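Local coordinates for acinetobacter secreted protease CpaA (Acinetobacter nosocomialis M2, PDB 6O38), which is a secreted zinc metalloprotease, probably of reprolysin-like type, that pairs with the chaperone CpaB for export through the type II secretion system, at residues N223-T228 with K247-N252; V253-T258 with W278-S283; R233-I238 with Q266-Y271; I199-A204 with N219-F224. All blocks are in the same frame, centred on the assembly; numbering follows the deposited sequence.

Interaction 1: residues N223-T228 with K247-N252; sequences NFTLPT and KINNTN
The amide of Asn-249 meets segment 223-228 with its edge: ND2 donates to Thr-225 OG1 (2.7 Å) and to Asn-223 OD1 (3.2 Å), and both acceptors lie close to its plane. The second bond is nearly straight at the hydrogen and arrives on a lone pair of Asn-223 OD1, in that carbonyl's plane, while the two amide planes are turned 42° apart. Leu-226 CD2 lies in the plane of the Phe-224 ring, at its edge; both belong to the buried side, where Ile-248 and Ile-238 also pack. Asn-249 CG, beside the backbone N (chi1 -63°), starts the amide toward segment 223-228. The backbones run parallel, Phe-224 N bonding to Lys-247 O (3.1 Å) and Asn-249 N to Phe-224 O (2.9 Å). Where regular pairing stops, one water accepts from Leu-226 N and donates to Asn-249 O (2.6 Å) and Thr-251 O. Further on, Asn-252 ND2 reaches Leu-226 O (3.0 Å) from above the carbonyl plane, and Thr-228 CG2 lies against the Asn-252 amide. This parallel pairing forms one edge of the small sheet of a StcE-type beta-sandwich domain. With two acceptors on a single ND2, Asn-249 has its amide rotation set, and three bonds hold the water, so side-chain amides and solvent take over from backbone pairing as the strands give way to loops.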
# COMPACT_ATOMS: atom_id res chain seq x y z
N ASN A 223 -28.28 -12.77 -6.70
CA ASN A 223 -27.75 -11.54 -7.26
C ASN A 223 -28.10 -10.39 -6.33
O ASN A 223 -29.04 -10.48 -5.53
CB ASN A 223 -28.28 -11.28 -8.67
CG ASN A 223 -29.77 -11.03 -8.70
OD1 ASN A 223 -30.22 -9.89 -8.76
ND2 ASN A 223 -30.55 -12.11 -8.66
N PHE A 224 -27.32 -9.31 -6.43
CA PHE A 224 -27.44 -8.19 -5.51
C PHE A 224 -27.19 -6.89 -6.26
O PHE A 224 -26.27 -6.80 -7.08
CB PHE A 224 -26.45 -8.33 -4.34
CG PHE A 224 -26.60 -7.27 -3.30
CD1 PHE A 224 -27.58 -7.38 -2.32
CD2 PHE A 224 -25.77 -6.16 -3.29
CE1 PHE A 224 -27.72 -6.41 -1.36
CE2 PHE A 224 -25.91 -5.19 -2.33
CZ PHE A 224 -26.89 -5.31 -1.36
N THR A 225 -28.02 -5.89 -5.97
CA THR A 225 -27.93 -4.58 -6.62
C THR A 225 -27.59 -3.52 -5.58
O THR A 225 -28.27 -3.41 -4.55
CB THR A 225 -29.25 -4.23 -7.32
OG1 THR A 225 -29.58 -5.25 -8.26
CG2 THR A 225 -29.13 -2.89 -8.04
N LEU A 226 -26.55 -2.74 -5.86
CA LEU A 226 -26.16 -1.65 -4.98
C LEU A 226 -27.19 -0.52 -5.03
O LEU A 226 -27.98 -0.44 -5.97
CB LEU A 226 -24.78 -1.12 -5.38
CG LEU A 226 -23.59 -2.07 -5.26
CD1 LEU A 226 -22.29 -1.28 -5.24
CD2 LEU A 226 -23.70 -2.95 -4.03
N PRO A 227 -27.20 0.35 -4.03
CA PRO A 227 -28.10 1.51 -4.07
C PRO A 227 -27.79 2.41 -5.26
O PRO A 227 -26.68 2.43 -5.79
CB PRO A 227 -27.81 2.24 -2.75
CG PRO A 227 -27.27 1.18 -1.85
CD PRO A 227 -26.49 0.26 -2.74
N THR A 228 -28.82 3.15 -5.69
CA THR A 228 -28.66 4.06 -6.82
C THR A 228 -27.90 5.32 -6.43
O THR A 228 -27.30 5.96 -7.30
CB THR A 228 -30.03 4.46 -7.36
OG1 THR A 228 -30.99 4.37 -6.32
CG2 THR A 228 -30.44 3.51 -8.47
N LYS A 247 -23.81 -13.19 -8.01
CA LYS A 247 -23.44 -12.14 -8.95
C LYS A 247 -23.78 -10.78 -8.36
O LYS A 247 -24.90 -10.55 -7.91
CB LYS A 247 -24.15 -12.34 -10.29
CG LYS A 247 -23.93 -11.22 -11.30
CD LYS A 247 -24.72 -11.47 -12.57
CE LYS A 247 -24.37 -10.46 -13.65
NZ LYS A 247 -24.91 -10.85 -14.98
N ILE A 248 -22.80 -9.87 -8.36
CA ILE A 248 -23.04 -8.47 -8.05
C ILE A 248 -23.40 -7.75 -9.34
O ILE A 248 -22.59 -7.69 -10.27
CB ILE A 248 -21.82 -7.83 -7.37
CG1 ILE A 248 -21.48 -8.55 -6.07
CG2 ILE A 248 -22.08 -6.35 -7.10
CD1 ILE A 248 -20.12 -8.19 -5.51
N ASN A 249 -24.62 -7.22 -9.40
CA ASN A 249 -25.09 -6.57 -10.61
C ASN A 249 -24.28 -5.31 -10.90
O ASN A 249 -23.87 -4.60 -9.98
CB ASN A 249 -26.58 -6.23 -10.48
CG ASN A 249 -27.44 -7.47 -10.33
OD1 ASN A 249 -27.18 -8.51 -10.93
ND2 ASN A 249 -28.48 -7.36 -9.51
N ASN A 250 -24.05 -5.05 -12.18
CA ASN A 250 -23.23 -3.91 -12.59
C ASN A 250 -23.97 -2.58 -12.56
O ASN A 250 -23.33 -1.54 -12.71
CB ASN A 250 -22.67 -4.15 -14.00
CG ASN A 250 -21.63 -5.25 -14.04
OD1 ASN A 250 -21.95 -6.42 -14.22
ND2 ASN A 250 -20.37 -4.87 -13.86
N THR A 251 -25.29 -2.59 -12.37
CA THR A 251 -26.04 -1.34 -12.34
C THR A 251 -25.59 -0.48 -11.17
O THR A 251 -25.29 -0.99 -10.08
CB THR A 251 -27.54 -1.62 -12.25
OG1 THR A 251 -27.80 -2.54 -11.17
CG2 THR A 251 -28.06 -2.22 -13.55
N ASN A 252 -25.53 0.83 -11.41
CA ASN A 252 -25.08 1.86 -10.47
C ASN A 252 -23.59 1.77 -10.18
O ASN A 252 -23.09 2.55 -9.36
CB ASN A 252 -25.85 1.84 -9.15
CG ASN A 252 -27.35 1.85 -9.35
OD1 ASN A 252 -27.87 2.58 -10.18
ND2 ASN A 252 -28.06 1.02 -8.58
O HOH W 1 -25.50 -3.14 -8.49

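Interaction 2: residues V253-T258 with W278-S283; sequences VNSQAT and WQLISS
Asn-254 and Gln-279 both carry CG anti to the backbone N, and Gln-279 then bends at chi2 (78°), which puts its CD on the side of Asn-254. The two side chains lie side by side, pointing the same way, with their amide planes 43° apart. Asn-254 ND2 donates to Gln-279 OE1 (3.0 Å) in an almost straight bond; the acceptor lies in the donor's amide plane, and the hydrogen arrives on a lone pair of OE1. In the backbone next to this pair, Asn-254 N donates to Trp-278 O (2.8 Å), and Val-253 CA directs its hydrogen at the same oxygen (3.4 Å). Here the loop makes a single backbone bridge, Val-253 with Trp-278, to strand 277-288. Val-253 CG2 stands 4.4 Å from Trp-278 CB, whereas the indole leads away, its NE1 bonded to Pro-227 O.

Asn-254 is the centre of an inverse gamma turn, closed by a weak bond from Ser-255 N to Val-253 O. Next comes an ST turn, in which Ser-255 OG accepts from Ala-257 N (3.2 Å); the same OG touches Leu-280 CD2 (4.1 Å). The strand itself carries a classic beta bulge, Ile-281 and Ser-282 both facing Glu-268, and Ser-282 OG bonds Asp-122 and Asn-124 of the chaperone CpaB. The grip is thus largely polar and local: Trp-278 O takes one N-H bond and one weaker CA-H contact, and the paired amides tie the loop to the strand at the partly exposed margin of the beta-sandwich domain.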
# COMPACT_ATOMS: atom_id res chain seq x y z
N VAL A 253 -22.86 0.86 -10.81
CA VAL A 253 -21.42 0.69 -10.60
C VAL A 253 -20.69 1.18 -11.85
O VAL A 253 -21.15 0.96 -12.97
CB VAL A 253 -21.07 -0.78 -10.30
CG1 VAL A 253 -19.59 -0.92 -9.97
CG2 VAL A 253 -21.92 -1.30 -9.15
N ASN A 254 -19.56 1.84 -11.64
CA ASN A 254 -18.73 2.34 -12.74
C ASN A 254 -17.80 1.23 -13.25
O ASN A 254 -16.58 1.35 -13.27
CB ASN A 254 -17.95 3.56 -12.30
CG ASN A 254 -17.18 4.21 -13.44
OD1 ASN A 254 -17.63 4.20 -14.59
ND2 ASN A 254 -16.01 4.75 -13.13
N SER A 255 -18.42 0.12 -13.65
CA SER A 255 -17.68 -1.02 -14.16
C SER A 255 -18.61 -2.02 -14.84
O SER A 255 -19.68 -2.34 -14.30
CB SER A 255 -16.91 -1.71 -13.03
OG SER A 255 -16.29 -2.90 -13.49
N GLN A 256 -18.22 -2.50 -16.01
CA GLN A 256 -18.94 -3.56 -16.70
C GLN A 256 -18.31 -4.92 -16.48
O GLN A 256 -18.76 -5.91 -17.07
CB GLN A 256 -19.02 -3.26 -18.20
CG GLN A 256 -19.72 -1.95 -18.54
CD GLN A 256 -19.71 -1.66 -20.03
OE1 GLN A 256 -19.16 -0.65 -20.47
NE2 GLN A 256 -20.32 -2.54 -20.82
N ALA A 257 -17.27 -5.00 -15.65
CA ALA A 257 -16.51 -6.22 -15.46
C ALA A 257 -17.35 -7.29 -14.75
O ALA A 257 -18.44 -7.02 -14.22
CB ALA A 257 -15.23 -5.94 -14.67
N THR A 258 -16.82 -8.51 -14.73
CA THR A 258 -17.50 -9.66 -14.14
C THR A 258 -17.38 -9.58 -12.63
O THR A 258 -16.32 -9.85 -12.06
CB THR A 258 -16.91 -10.96 -14.67
OG1 THR A 258 -17.01 -10.98 -16.10
CG2 THR A 258 -17.66 -12.15 -14.10
N TRP A 278 -21.11 4.16 -8.04
CA TRP A 278 -20.21 3.45 -7.14
C TRP A 278 -18.93 3.11 -7.89
O TRP A 278 -18.97 2.45 -8.93
CB TRP A 278 -20.86 2.18 -6.60
CG TRP A 278 -22.02 2.42 -5.68
CD1 TRP A 278 -23.34 2.50 -6.04
CD2 TRP A 278 -21.98 2.60 -4.26
NE1 TRP A 278 -24.11 2.72 -4.92
CE2 TRP A 278 -23.30 2.79 -3.82
CE3 TRP A 278 -20.94 2.63 -3.32
CZ2 TRP A 278 -23.62 3.00 -2.48
CZ3 TRP A 278 -21.26 2.84 -1.99
CH2 TRP A 278 -22.59 3.02 -1.59
N GLN A 279 -17.79 3.56 -7.36
CA GLN A 279 -16.49 3.23 -7.92
C GLN A 279 -16.01 1.90 -7.34
O GLN A 279 -16.11 1.68 -6.13
CB GLN A 279 -15.48 4.33 -7.63
CG GLN A 279 -14.07 4.05 -8.15
CD GLN A 279 -13.94 4.29 -9.64
OE1 GLN A 279 -14.89 4.69 -10.31
NE2 GLN A 279 -12.74 4.05 -10.18
N LEU A 280 -15.52 1.02 -8.21
CA LEU A 280 -14.97 -0.26 -7.77
C LEU A 280 -13.52 -0.05 -7.36
O LEU A 280 -12.65 0.22 -8.20
CB LEU A 280 -15.09 -1.30 -8.88
CG LEU A 280 -14.43 -2.65 -8.61
CD1 LEU A 280 -15.12 -3.36 -7.44
CD2 LEU A 280 -14.45 -3.53 -9.85
N ILE A 281 -13.24 -0.18 -6.06
CA ILE A 281 -11.91 0.09 -5.52
C ILE A 281 -11.20 -1.17 -5.05
O ILE A 281 -10.00 -1.09 -4.74
CB ILE A 281 -11.97 1.12 -4.38
CG1 ILE A 281 -12.84 0.61 -3.23
CG2 ILE A 281 -12.49 2.45 -4.89
CD1 ILE A 281 -12.93 1.57 -2.06
N SER A 282 -11.88 -2.31 -4.97
CA SER A 282 -11.23 -3.55 -4.56
C SER A 282 -12.03 -4.72 -5.10
O SER A 282 -13.25 -4.77 -4.93
CB SER A 282 -11.13 -3.63 -3.03
OG SER A 282 -10.68 -4.91 -2.61
N SER A 283 -11.34 -5.67 -5.74
CA SER A 283 -11.97 -6.82 -6.35
C SER A 283 -10.97 -7.97 -6.39
O SER A 283 -9.76 -7.72 -6.42
CB SER A 283 -12.48 -6.51 -7.76
OG SER A 283 -11.43 -5.99 -8.57

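Interaction 3: residues R233-I238 with Q266-Y271; sequences RDRIII and QYEFMY
Backbone bonding joins Ile-236 to Phe-269 and Ile-238 to Tyr-267 as antiparallel hydrogen-bonded pairs, in register with the non-hydrogen-bonded pairs Arg-235 with Met-270 and Ile-237 with Glu-268. The strand segments run 4.7 Å apart at 169°. Pairing continues past the start of strand 235-240 into the residues before it, where Tyr-271 N donates to Asp-234 O (3.0 Å) and Arg-233 N to Tyr-271 O (2.9 Å). CA-H groups, such as that of Arg-235 toward Phe-269 O, add weaker contacts. The backbone oxygen Ile-236 O also lies in the ring plane of Phe-269, at its edge.

The charged contact is a salt bridge. Arg-235, its chain extended from CG to NE, brings NH1 to Glu-268 OE1 (2.8 Å), which is met from above the carboxylate plane; the guanidinium and carboxylate planes stand 68° apart. Glu-268 OE2 also lies close to Asp-122 OD2 of the chaperone CpaB, and such proximity of like charges may favour a proton on one of them, which Arg-235 could partly offset.

Apolar contacts occupy both faces. On the Arg-235 face, Ile-237 CG1 lies against Glu-268 CG (3.7 Å), the two side chains pointing the same way, and the selenium of the selenomethionine at Met-270 approaches Arg-233 CG (3.9 Å). On the other face, Ile-238 CD1 touches Phe-269 CE1 (3.8 Å).

Strand 210-215 continues the sheet beside 235-240 and strand 277-288 beside 266-272, while Ile-248 of strand 246-248 covers Ile-238, Tyr-267 and Phe-269 in the sandwich interior.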
# COMPACT_ATOMS: atom_id res chain seq x y z
N ARG A 233 -18.42 9.24 -0.75
CA ARG A 233 -17.40 8.36 -0.18
C ARG A 233 -17.96 7.33 0.79
O ARG A 233 -17.20 6.74 1.57
CB ARG A 233 -16.27 9.15 0.49
CG ARG A 233 -15.06 9.40 -0.40
CD ARG A 233 -15.46 10.04 -1.72
NE ARG A 233 -14.31 10.31 -2.58
CZ ARG A 233 -14.33 11.11 -3.63
NH1 ARG A 233 -15.45 11.74 -3.96
NH2 ARG A 233 -13.24 11.30 -4.35
N ASP A 234 -19.27 7.10 0.78
CA ASP A 234 -19.80 5.93 1.48
C ASP A 234 -19.27 4.66 0.84
O ASP A 234 -19.05 4.59 -0.37
CB ASP A 234 -21.33 5.94 1.46
CG ASP A 234 -21.93 7.00 2.37
OD1 ASP A 234 -21.23 7.44 3.30
OD2 ASP A 234 -23.10 7.37 2.16
N ARG A 235 -19.06 3.64 1.66
CA ARG A 235 -18.43 2.41 1.20
C ARG A 235 -19.29 1.20 1.52
O ARG A 235 -19.93 1.14 2.58
CB ARG A 235 -17.04 2.23 1.81
CG ARG A 235 -16.00 3.19 1.25
CD ARG A 235 -14.60 2.81 1.68
NE ARG A 235 -13.60 3.73 1.12
CZ ARG A 235 -12.31 3.44 0.99
NH1 ARG A 235 -11.85 2.26 1.37
NH2 ARG A 235 -11.48 4.33 0.47
N ILE A 236 -19.31 0.24 0.60
CA ILE A 236 -20.00 -1.03 0.77
C ILE A 236 -18.99 -2.14 0.52
O ILE A 236 -18.39 -2.21 -0.55
CB ILE A 236 -21.20 -1.17 -0.17
CG1 ILE A 236 -22.30 -0.18 0.21
CG2 ILE A 236 -21.73 -2.60 -0.15
CD1 ILE A 236 -23.52 -0.26 -0.69
N ILE A 237 -18.81 -3.01 1.51
CA ILE A 237 -17.99 -4.21 1.38
C ILE A 237 -18.92 -5.41 1.28
O ILE A 237 -19.85 -5.55 2.08
CB ILE A 237 -17.02 -4.37 2.57
CG1 ILE A 237 -16.03 -3.21 2.60
CG2 ILE A 237 -16.28 -5.69 2.48
CD1 ILE A 237 -15.11 -3.21 3.80
N ILE A 238 -18.68 -6.26 0.29
CA ILE A 238 -19.47 -7.47 0.06
C ILE A 238 -18.54 -8.66 0.25
O ILE A 238 -17.54 -8.79 -0.47
CB ILE A 238 -20.12 -7.48 -1.33
CG1 ILE A 238 -21.01 -6.24 -1.50
CG2 ILE A 238 -20.94 -8.74 -1.52
CD1 ILE A 238 -21.71 -6.17 -2.83
N GLN A 266 -14.11 -10.96 -1.90
CA GLN A 266 -14.47 -9.70 -1.27
C GLN A 266 -14.43 -8.58 -2.29
O GLN A 266 -13.44 -8.44 -3.02
CB GLN A 266 -13.55 -9.39 -0.08
CG GLN A 266 -13.95 -8.14 0.70
CD GLN A 266 -13.09 -7.91 1.92
OE1 GLN A 266 -13.15 -8.67 2.89
NE2 GLN A 266 -12.27 -6.87 1.87
N TYR A 267 -15.49 -7.78 -2.33
CA TYR A 267 -15.57 -6.60 -3.18
C TYR A 267 -15.80 -5.37 -2.31
O TYR A 267 -16.50 -5.43 -1.30
CB TYR A 267 -16.70 -6.72 -4.21
CG TYR A 267 -16.46 -7.73 -5.31
CD1 TYR A 267 -16.63 -9.09 -5.08
CD2 TYR A 267 -16.07 -7.32 -6.57
CE1 TYR A 267 -16.41 -10.01 -6.08
CE2 TYR A 267 -15.85 -8.23 -7.59
CZ TYR A 267 -16.02 -9.58 -7.34
OH TYR A 267 -15.80 -10.49 -8.34
N GLU A 268 -15.20 -4.25 -2.72
CA GLU A 268 -15.37 -2.98 -2.02
C GLU A 268 -15.78 -1.91 -3.03
O GLU A 268 -15.16 -1.80 -4.09
CB GLU A 268 -14.09 -2.57 -1.29
CG GLU A 268 -14.31 -1.55 -0.19
CD GLU A 268 -13.04 -1.25 0.59
OE1 GLU A 268 -13.05 -0.31 1.42
OE2 GLU A 268 -12.03 -1.95 0.37
N PHE A 269 -16.80 -1.14 -2.68
CA PHE A 269 -17.31 -0.09 -3.55
C PHE A 269 -17.32 1.23 -2.80
O PHE A 269 -17.48 1.27 -1.58
CB PHE A 269 -18.73 -0.41 -4.05
CG PHE A 269 -18.85 -1.72 -4.77
CD1 PHE A 269 -19.01 -2.90 -4.07
CD2 PHE A 269 -18.79 -1.77 -6.16
CE1 PHE A 269 -19.11 -4.11 -4.73
CE2 PHE A 269 -18.90 -2.97 -6.82
CZ PHE A 269 -19.06 -4.15 -6.11
N MSE A 270 -17.13 2.31 -3.55
CA MSE A 270 -17.11 3.65 -2.97
C MSE A 270 -17.90 4.62 -3.84
O MSE A 270 -17.63 4.76 -5.03
CB MSE A 270 -15.68 4.14 -2.80
CG MSE A 270 -15.57 5.52 -2.18
SE MSE A 270 -13.76 6.23 -2.28
CE MSE A 270 -13.60 6.37 -4.22
N TYR A 271 -18.88 5.29 -3.24
CA TYR A 271 -19.74 6.19 -3.99
C TYR A 271 -19.02 7.51 -4.25
O TYR A 271 -18.29 8.02 -3.39
CB TYR A 271 -21.05 6.44 -3.24
CG TYR A 271 -22.11 7.10 -4.09
CD1 TYR A 271 -22.80 6.37 -5.05
CD2 TYR A 271 -22.41 8.44 -3.95
CE1 TYR A 271 -23.77 6.96 -5.84
CE2 TYR A 271 -23.38 9.05 -4.73
CZ TYR A 271 -24.05 8.30 -5.68
OH TYR A 271 -25.02 8.89 -6.46

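Interaction 4: residues I199-A204 with N219-F224; sequences IGTSLA and NWVSNF
Thr-201 and Phe-224 bring their backbones together at 4.5 Å between CA atoms without a hydrogen bond across the two segments, Phe-224 CA directing its hydrogen at Thr-201 O (3.3 Å). Gly-200, with a positive phi of 79°, is the first residue after helix 196-199 to leave the helical conformation, and its carbonyl oxygen lies at the edge of the Phe-224 ring, 3.7 Å from CD1. Phe-224 CG is anti to the backbone N (chi1 -175°), the start of a side chain whose ring ends against the loop. Its far rim is met in two places: Ile-199 CD1 reaches CE1 (3.6 Å) near the ring plane, and Leu-203 CB approaches CZ (3.6 Å) obliquely.

Strand 223-224 is an outermost strand of the small three-stranded sheet of the StcE-type beta-sandwich domain, and the loop leading from helix 196-199 to strand 210-215 runs along it. Backbone bonds of Thr-225 to Thr-201 and Leu-203 continue that association just beyond the segment. On the inner side, Val-196 and Ile-213 also pack on Phe-224.

At the more exposed end, Thr-201 touches segment 219-224 at two points: CB is 3.3 Å from Asn-223 O, and CG2, anti to the carbonyl carbon, touches Val-221 CB (3.8 Å). Val-221 points toward the loop, its two methyls set against the Gly-200 carbonyl. Within segment 219-224, Asn-223 ND2 donates to Ser-222 OG (2.8 Å), which lies near the amide plane.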
# COMPACT_ATOMS: atom_id res chain seq x y z
N ILE A 199 -31.87 -8.44 3.85
CA ILE A 199 -32.21 -7.36 2.93
C ILE A 199 -32.58 -7.85 1.54
O ILE A 199 -33.06 -7.04 0.73
CB ILE A 199 -31.06 -6.33 2.83
CG1 ILE A 199 -29.78 -7.01 2.34
CG2 ILE A 199 -30.82 -5.67 4.18
CD1 ILE A 199 -28.65 -6.06 2.07
N GLY A 200 -32.38 -9.13 1.24
CA GLY A 200 -32.75 -9.64 -0.06
C GLY A 200 -31.74 -9.29 -1.14
O GLY A 200 -30.55 -9.13 -0.88
N THR A 201 -32.24 -9.18 -2.37
CA THR A 201 -31.40 -8.99 -3.55
C THR A 201 -31.07 -7.53 -3.83
O THR A 201 -30.49 -7.24 -4.88
CB THR A 201 -32.08 -9.60 -4.78
OG1 THR A 201 -33.37 -9.01 -4.96
CG2 THR A 201 -32.24 -11.11 -4.61
N SER A 202 -31.40 -6.62 -2.93
CA SER A 202 -31.15 -5.20 -3.18
C SER A 202 -31.00 -4.46 -1.86
O SER A 202 -31.56 -4.86 -0.83
CB SER A 202 -32.28 -4.57 -4.00
OG SER A 202 -33.47 -4.45 -3.24
N LEU A 203 -30.23 -3.38 -1.90
CA LEU A 203 -30.11 -2.43 -0.80
C LEU A 203 -30.58 -1.07 -1.31
O LEU A 203 -29.94 -0.48 -2.18
CB LEU A 203 -28.67 -2.36 -0.29
CG LEU A 203 -28.44 -1.48 0.95
CD1 LEU A 203 -29.28 -1.96 2.12
CD2 LEU A 203 -26.96 -1.44 1.31
N ALA A 204 -31.71 -0.59 -0.78
CA ALA A 204 -32.27 0.66 -1.27
C ALA A 204 -31.38 1.85 -0.92
O ALA A 204 -31.15 2.72 -1.76
CB ALA A 204 -33.68 0.86 -0.70
N ASN A 219 -27.43 -18.08 4.18
CA ASN A 219 -27.57 -16.62 4.11
C ASN A 219 -27.01 -16.20 2.75
O ASN A 219 -25.82 -15.90 2.61
CB ASN A 219 -26.83 -15.96 5.27
CG ASN A 219 -26.63 -14.47 5.06
OD1 ASN A 219 -27.53 -13.76 4.60
ND2 ASN A 219 -25.44 -13.98 5.40
N TRP A 220 -27.89 -16.16 1.75
CA TRP A 220 -27.42 -16.14 0.37
C TRP A 220 -28.56 -15.76 -0.56
O TRP A 220 -29.70 -16.19 -0.36
CB TRP A 220 -26.85 -17.51 -0.02
CG TRP A 220 -26.31 -17.59 -1.41
CD1 TRP A 220 -25.02 -17.39 -1.81
CD2 TRP A 220 -27.04 -17.92 -2.60
NE1 TRP A 220 -24.91 -17.56 -3.17
CE2 TRP A 220 -26.13 -17.89 -3.68
CE3 TRP A 220 -28.38 -18.24 -2.86
CZ2 TRP A 220 -26.52 -18.16 -4.99
CZ3 TRP A 220 -28.76 -18.51 -4.16
CH2 TRP A 220 -27.83 -18.47 -5.21
N VAL A 221 -28.24 -14.97 -1.58
CA VAL A 221 -29.13 -14.69 -2.69
C VAL A 221 -28.32 -14.84 -3.98
O VAL A 221 -27.09 -14.89 -3.96
CB VAL A 221 -29.78 -13.29 -2.62
CG1 VAL A 221 -30.68 -13.18 -1.40
CG2 VAL A 221 -28.70 -12.21 -2.59
N SER A 222 -29.03 -14.91 -5.11
CA SER A 222 -28.37 -15.19 -6.37
C SER A 222 -27.74 -13.95 -6.99
O SER A 222 -26.77 -14.07 -7.74
CB SER A 222 -29.35 -15.82 -7.35
OG SER A 222 -30.06 -14.82 -8.06
N ASN A 223 -28.28 -12.77 -6.70
CA ASN A 223 -27.75 -11.54 -7.26
C ASN A 223 -28.10 -10.39 -6.33
O ASN A 223 -29.04 -10.48 -5.53
CB ASN A 223 -28.28 -11.28 -8.67
CG ASN A 223 -29.77 -11.03 -8.70
OD1 ASN A 223 -30.22 -9.89 -8.76
ND2 ASN A 223 -30.55 -12.11 -8.66
N PHE A 224 -27.32 -9.31 -6.43
CA PHE A 224 -27.44 -8.19 -5.51
C PHE A 224 -27.19 -6.89 -6.26
O PHE A 224 -26.27 -6.80 -7.08
CB PHE A 224 -26.45 -8.33 -4.34
CG PHE A 224 -26.60 -7.27 -3.30
CD1 PHE A 224 -27.58 -7.38 -2.32
CD2 PHE A 224 -25.77 -6.16 -3.29
CE1 PHE A 224 -27.72 -6.41 -1.36
CE2 PHE A 224 -25.91 -5.19 -2.33
CZ PHE A 224 -26.89 -5.31 -1.36

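Interactions 1 to 3 lie wholly in one StcE-type beta-sandwich domain, and interaction 4 ties the loop after helix 196-199 to it. Along the chain, interaction 4 opens first and runs into interaction 1 at Asn-223 and Phe-224, their centres about 9 Å apart; interaction 3 alternates in sequence with both 1 and 2. Strands 223-224 and 246-248 lie in the small sheet, whereas 235-240, 266-272 and 277-288 are successive neighbours opposite it. Leu-226 on Phe-269 and Ile-248 on Tyr-267 join 1 to 3. Interactions 2 and 4, centres about 18 Å apart, do not touch. The contacts join two sheets of a domain separate from the zinc-bearing one; strands 266-272 and 277-288 also touch CpaB.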